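PDB 2PYY: ionotropic glutamate receptor bacterial homologue from Nostoc punctiforme, which binds L-glutamate in its ligand-binding core, probably to gate an ion channel in the manner of ionotropic glutamate receptors. Local coordinates for residues P138-E141 against E142-A146; S24-S27 against I28-R32. All blocks are in the same frame, centred on the assembly; numbering follows the deposited sequence.

Interaction 1. Residues P138-E141 against E142-A146; sequences PKIE and EAYKA
I140 and Y144, one helical turn apart, make the main apolar contact. The gamma and delta carbons of I140 run obliquely against the phenolic end of the tyrosine: I140 CG1 lies 3.7 Å from Y144 CZ, and I140 CD1 3.2 Å from Y144 OH. With CG1 turned opposite the backbone N (chi1 165°), the isoleucine's longer branch reaches that end. The backbone adds a further neighbour, since I140 O sits 3.9 Å above the ring plane, over the centre of the Y144 ring. Y144 OH is buried with no polar partner in the model, so the ring holds by packing, against V161 and L162 and stacked on Y165, all of helix 159-166. Without the ring, as with an alanine here, I140 CG1 and CD1 would probably lose their neighbour and Y165 its stacking mate.

The backbone bonds pass from i+3 to i+4 type as the helix begins. E142 N donates to K139 O (2.8 Å) and A143 N to I140 O (3.0 Å), as in a 3-10-like turn; K145 N then meets E141 O at 3.2 Å in an i+4 alpha-helical bond.

Charge contributes less. The side chain of K145, bent at chi2, carries NZ back to E141 OE1 in a long salt bridge of 4.0 Å. E141 and E142 suit the start of a helix, whose dipole probably welcomes negative charge.

I140 also touches T118 of the glutamate pocket, placing this first turn of helix 140-148 beside the site, within the beta-alpha-beta crossover that joins strand 133-137 to strand 154-158.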
loop_
_atom_site.group_PDB
_atom_site.type_symbol
_atom_site.label_atom_id
_atom_site.label_comp_id
_atom_site.label_asym_id
_atom_site.label_seq_id
_atom_site.Cartn_x
_atom_site.Cartn_y
_atom_site.Cartn_z
ATOM N N PRO B 138 -5.440 13.339 -13.314
ATOM C CA PRO B 138 -4.278 12.807 -14.023
ATOM C C PRO B 138 -2.985 13.561 -13.766
ATOM O O PRO B 138 -1.907 13.090 -14.113
ATOM C CB PRO B 138 -4.712 12.893 -15.482
ATOM C CG PRO B 138 -5.457 14.207 -15.496
ATOM C CD PRO B 138 -6.313 14.097 -14.229
ATOM N N LYS B 139 -3.091 14.727 -13.138
ATOM C CA LYS B 139 -1.922 15.575 -12.852
ATOM C C LYS B 139 -1.950 16.056 -11.407
ATOM O O LYS B 139 -2.952 16.607 -10.947
ATOM C CB LYS B 139 -1.938 16.803 -13.777
ATOM C CG LYS B 139 -1.198 16.679 -15.094
ATOM C CD LYS B 139 0.248 17.148 -14.935
ATOM C CE LYS B 139 0.979 17.324 -16.276
ATOM N NZ LYS B 139 2.364 17.900 -16.076
ATOM N N ILE B 140 -0.847 15.865 -10.696
ATOM C CA ILE B 140 -0.777 16.287 -9.300
ATOM C C ILE B 140 -1.196 17.754 -9.130
ATOM O O ILE B 140 -1.926 18.102 -8.203
ATOM C CB ILE B 140 0.645 16.132 -8.734
ATOM C CG1 ILE B 140 0.759 16.920 -7.420
ATOM C CG2 ILE B 140 1.671 16.596 -9.767
ATOM C CD1 ILE B 140 2.099 16.839 -6.777
ATOM N N GLU B 141 -0.746 18.603 -10.043
ATOM C CA GLU B 141 -1.073 20.014 -9.965
ATOM C C GLU B 141 -2.586 20.245 -10.029
ATOM O O GLU B 141 -3.111 21.180 -9.417
ATOM C CB GLU B 141 -0.379 20.770 -11.096
ATOM C CG GLU B 141 -0.268 22.252 -10.846
ATOM C CD GLU B 141 0.696 22.592 -9.723
ATOM O OE1 GLU B 141 0.685 23.755 -9.281
ATOM O OE2 GLU B 141 1.465 21.705 -9.290
ATOM N N GLU B 142 -3.291 19.386 -10.755
ATOM C CA GLU B 142 -4.734 19.534 -10.887
ATOM C C GLU B 142 -5.467 19.229 -9.589
ATOM O O GLU B 142 -6.591 19.685 -9.384
ATOM C CB GLU B 142 -5.261 18.644 -12.014
ATOM C CG GLU B 142 -4.577 18.917 -13.346
ATOM C CD GLU B 142 -5.060 17.993 -14.456
ATOM O OE1 GLU B 142 -5.146 16.778 -14.204
ATOM O OE2 GLU B 142 -5.341 18.480 -15.571
ATOM N N ALA B 143 -4.836 18.465 -8.707
ATOM C CA ALA B 143 -5.459 18.147 -7.433
ATOM C C ALA B 143 -5.461 19.414 -6.585
ATOM O O ALA B 143 -6.461 19.740 -5.947
ATOM C CB ALA B 143 -4.693 17.029 -6.727
ATOM N N TYR B 144 -4.340 20.128 -6.574
ATOM C CA TYR B 144 -4.238 21.376 -5.811
ATOM C C TYR B 144 -5.250 22.390 -6.333
ATOM O O TYR B 144 -5.859 23.125 -5.553
ATOM C CB TYR B 144 -2.824 21.948 -5.931
ATOM C CG TYR B 144 -1.751 21.004 -5.436
ATOM C CD1 TYR B 144 -0.442 21.107 -5.891
ATOM C CD2 TYR B 144 -2.055 19.994 -4.529
ATOM C CE1 TYR B 144 0.543 20.221 -5.459
ATOM C CE2 TYR B 144 -1.082 19.107 -4.090
ATOM C CZ TYR B 144 0.210 19.221 -4.559
ATOM O OH TYR B 144 1.162 18.314 -4.150
ATOM N N LYS B 145 -5.414 22.430 -7.654
ATOM C CA LYS B 145 -6.369 23.346 -8.277
ATOM C C LYS B 145 -7.781 23.024 -7.808
ATOM O O LYS B 145 -8.517 23.902 -7.371
ATOM C CB LYS B 145 -6.320 23.225 -9.801
ATOM C CG LYS B 145 -5.521 24.302 -10.505
ATOM C CD LYS B 145 -4.075 23.890 -10.721
ATOM C CE LYS B 145 -3.404 24.822 -11.718
ATOM N NZ LYS B 145 -2.043 24.366 -12.099
ATOM N N ALA B 146 -8.149 21.753 -7.919
ATOM C CA ALA B 146 -9.470 21.295 -7.519
ATOM C C ALA B 146 -9.807 21.776 -6.114
ATOM O O ALA B 146 -10.967 22.045 -5.806
ATOM C CB ALA B 146 -9.538 19.775 -7.585
#

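Interaction 2. Residues S24-S27 against I28-R32; sequences SGFS and IDLWR
D29 OD1 is gripped twice: by R32 NH1 at 2.8 Å, in a hydrogen-bonded salt bridge, and by a water that donates to it and also bonds to S24 OG. The arginine approaches from above the carboxylate plane, 38° out of it. OD2, the other oxygen, is satisfied by K219 and W220 NE1 at the C-terminal helix 212-220. An aspartate suits this place because its short side chain, with CG opposite the carbonyl carbon (chi1 -67°), holds one oxygen to each basic partner, and its negative charge is probably balanced by R32 on OD1 and K219 on OD2.

G25 is the N-cap. Its positive phi of 124° would press a beta carbon against the carbonyl oxygen before it, which explains the glycine. From here the i+4 alpha-helical bonds are regular, D29 N to G25 O, L30 N to F26 O and W31 N to S27 O, the last of them the shortest at 2.8 Å and nearly straight. This is the opening of helix 26-38, the helix of a beta-alpha-beta crossover between the neighbouring parallel strands 5-10 and 42-47 in a solute-binding-protein fold.

On the apolar side, F26 and L30 lie alongside one another and point the same way, F26 CE2 being 4.1 Å from L30 CD2. Both touch L216, while the F26 ring meets F86 edge-to-face. I28 folds back over the residue before the cap, its CG1 3.2 Å from S24 O. The small hydroxyl of S27 bonds to A67 O, just after strand 64-66 and next to A68 of the glutamate pocket, and W31 NE1 reaches S42 OG at the start of strand 42-47.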
loop_
_atom_site.group_PDB
_atom_site.type_symbol
_atom_site.label_atom_id
_atom_site.label_comp_id
_atom_site.label_asym_id
_atom_site.label_seq_id
_atom_site.Cartn_x
_atom_site.Cartn_y
_atom_site.Cartn_z
ATOM N N SER B 24 16.204 16.790 -10.836
ATOM C CA SER B 24 16.851 16.900 -9.536
ATOM C C SER B 24 15.898 16.433 -8.436
ATOM O O SER B 24 14.763 16.030 -8.711
ATOM C CB SER B 24 17.262 18.354 -9.268
ATOM O OG SER B 24 17.980 18.433 -8.039
ATOM N N GLY B 25 16.361 16.506 -7.193
ATOM C CA GLY B 25 15.518 16.092 -6.093
ATOM C C GLY B 25 16.179 15.022 -5.259
ATOM O O GLY B 25 17.228 14.480 -5.618
ATOM N N PHE B 26 15.548 14.702 -4.139
ATOM C CA PHE B 26 16.103 13.695 -3.254
ATOM C C PHE B 26 16.295 12.328 -3.916
ATOM O O PHE B 26 17.366 11.739 -3.824
ATOM C CB PHE B 26 15.225 13.542 -2.016
ATOM C CG PHE B 26 15.669 12.444 -1.103
ATOM C CD1 PHE B 26 16.718 12.642 -0.208
ATOM C CD2 PHE B 26 15.017 11.215 -1.123
ATOM C CE1 PHE B 26 17.106 11.619 0.662
ATOM C CE2 PHE B 26 15.389 10.191 -0.265
ATOM C CZ PHE B 26 16.437 10.392 0.635
ATOM N N SER B 27 15.266 11.811 -4.578
ATOM C CA SER B 27 15.420 10.504 -5.206
ATOM C C SER B 27 16.417 10.521 -6.352
ATOM O O SER B 27 17.147 9.546 -6.550
ATOM C CB SER B 27 14.084 9.966 -5.705
ATOM O OG SER B 27 13.150 9.922 -4.636
ATOM N N ILE B 28 16.430 11.607 -7.120
ATOM C CA ILE B 28 17.391 11.735 -8.211
ATOM C C ILE B 28 18.819 11.635 -7.628
ATOM O O ILE B 28 19.663 10.897 -8.143
ATOM C CB ILE B 28 17.208 13.101 -8.974
ATOM C CG1 ILE B 28 15.836 13.130 -9.659
ATOM C CG2 ILE B 28 18.269 13.258 -10.075
ATOM C CD1 ILE B 28 15.613 11.968 -10.628
ATOM N N ASP B 29 19.094 12.366 -6.548
ATOM C CA ASP B 29 20.433 12.315 -5.928
ATOM C C ASP B 29 20.747 10.961 -5.299
ATOM O O ASP B 29 21.869 10.457 -5.391
ATOM C CB ASP B 29 20.594 13.394 -4.847
ATOM C CG ASP B 29 20.577 14.798 -5.421
ATOM O OD1 ASP B 29 20.791 14.942 -6.642
ATOM O OD2 ASP B 29 20.366 15.752 -4.649
ATOM N N LEU B 30 19.752 10.371 -4.645
ATOM C CA LEU B 30 19.963 9.070 -4.018
ATOM C C LEU B 30 20.264 8.005 -5.075
ATOM O O LEU B 30 21.207 7.230 -4.930
ATOM C CB LEU B 30 18.740 8.657 -3.191
ATOM C CG LEU B 30 18.886 7.345 -2.424
ATOM C CD1 LEU B 30 20.002 7.484 -1.413
ATOM C CD2 LEU B 30 17.577 7.001 -1.731
ATOM N N TRP B 31 19.469 7.950 -6.137
ATOM C CA TRP B 31 19.732 6.951 -7.162
ATOM C C TRP B 31 21.121 7.145 -7.803
ATOM O O TRP B 31 21.846 6.182 -8.028
ATOM C CB TRP B 31 18.654 6.987 -8.244
ATOM C CG TRP B 31 19.012 6.108 -9.389
ATOM C CD1 TRP B 31 19.381 6.505 -10.643
ATOM C CD2 TRP B 31 19.167 4.687 -9.353
ATOM N NE1 TRP B 31 19.761 5.418 -11.388
ATOM C CE2 TRP B 31 19.631 4.290 -10.622
ATOM C CE3 TRP B 31 18.947 3.706 -8.373
ATOM C CZ2 TRP B 31 19.901 2.959 -10.936
ATOM C CZ3 TRP B 31 19.218 2.373 -8.690
ATOM C CH2 TRP B 31 19.682 2.018 -9.966
ATOM N N ARG B 32 21.480 8.388 -8.100
ATOM C CA ARG B 32 22.780 8.672 -8.702
ATOM C C ARG B 32 23.914 8.125 -7.835
ATOM O O ARG B 32 24.857 7.543 -8.352
ATOM C CB ARG B 32 22.957 10.177 -8.891
ATOM C CG ARG B 32 24.288 10.588 -9.511
ATOM C CD ARG B 32 24.546 12.083 -9.352
ATOM N NE ARG B 32 23.581 12.901 -10.101
ATOM C CZ ARG B 32 22.811 13.835 -9.549
ATOM N NH1 ARG B 32 22.890 14.065 -8.243
ATOM N NH2 ARG B 32 21.979 14.543 -10.303
HETATM O O HOH W 1 20.078 17.156 -7.600
#

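How the interactions relate
Interaction 2 comes first along the chain and closes before interaction 1 opens; their centres lie 24 Å apart, and their nearest atoms, about 13 Å apart, do not touch. Each is the first turn of a helix in a beta-alpha-beta crossover, but the sheets differ: helix 26-38 serves the three-stranded parallel sheet, helix 140-148 the six-stranded mixed one. These correspond to the two lobes of the solute-binding-protein fold, with glutamate bound in the cleft between them. The side chain of I140 comes to about 6 Å from the ligand and that of S27 to about 10 Å, so interaction 1 stands nearer the site.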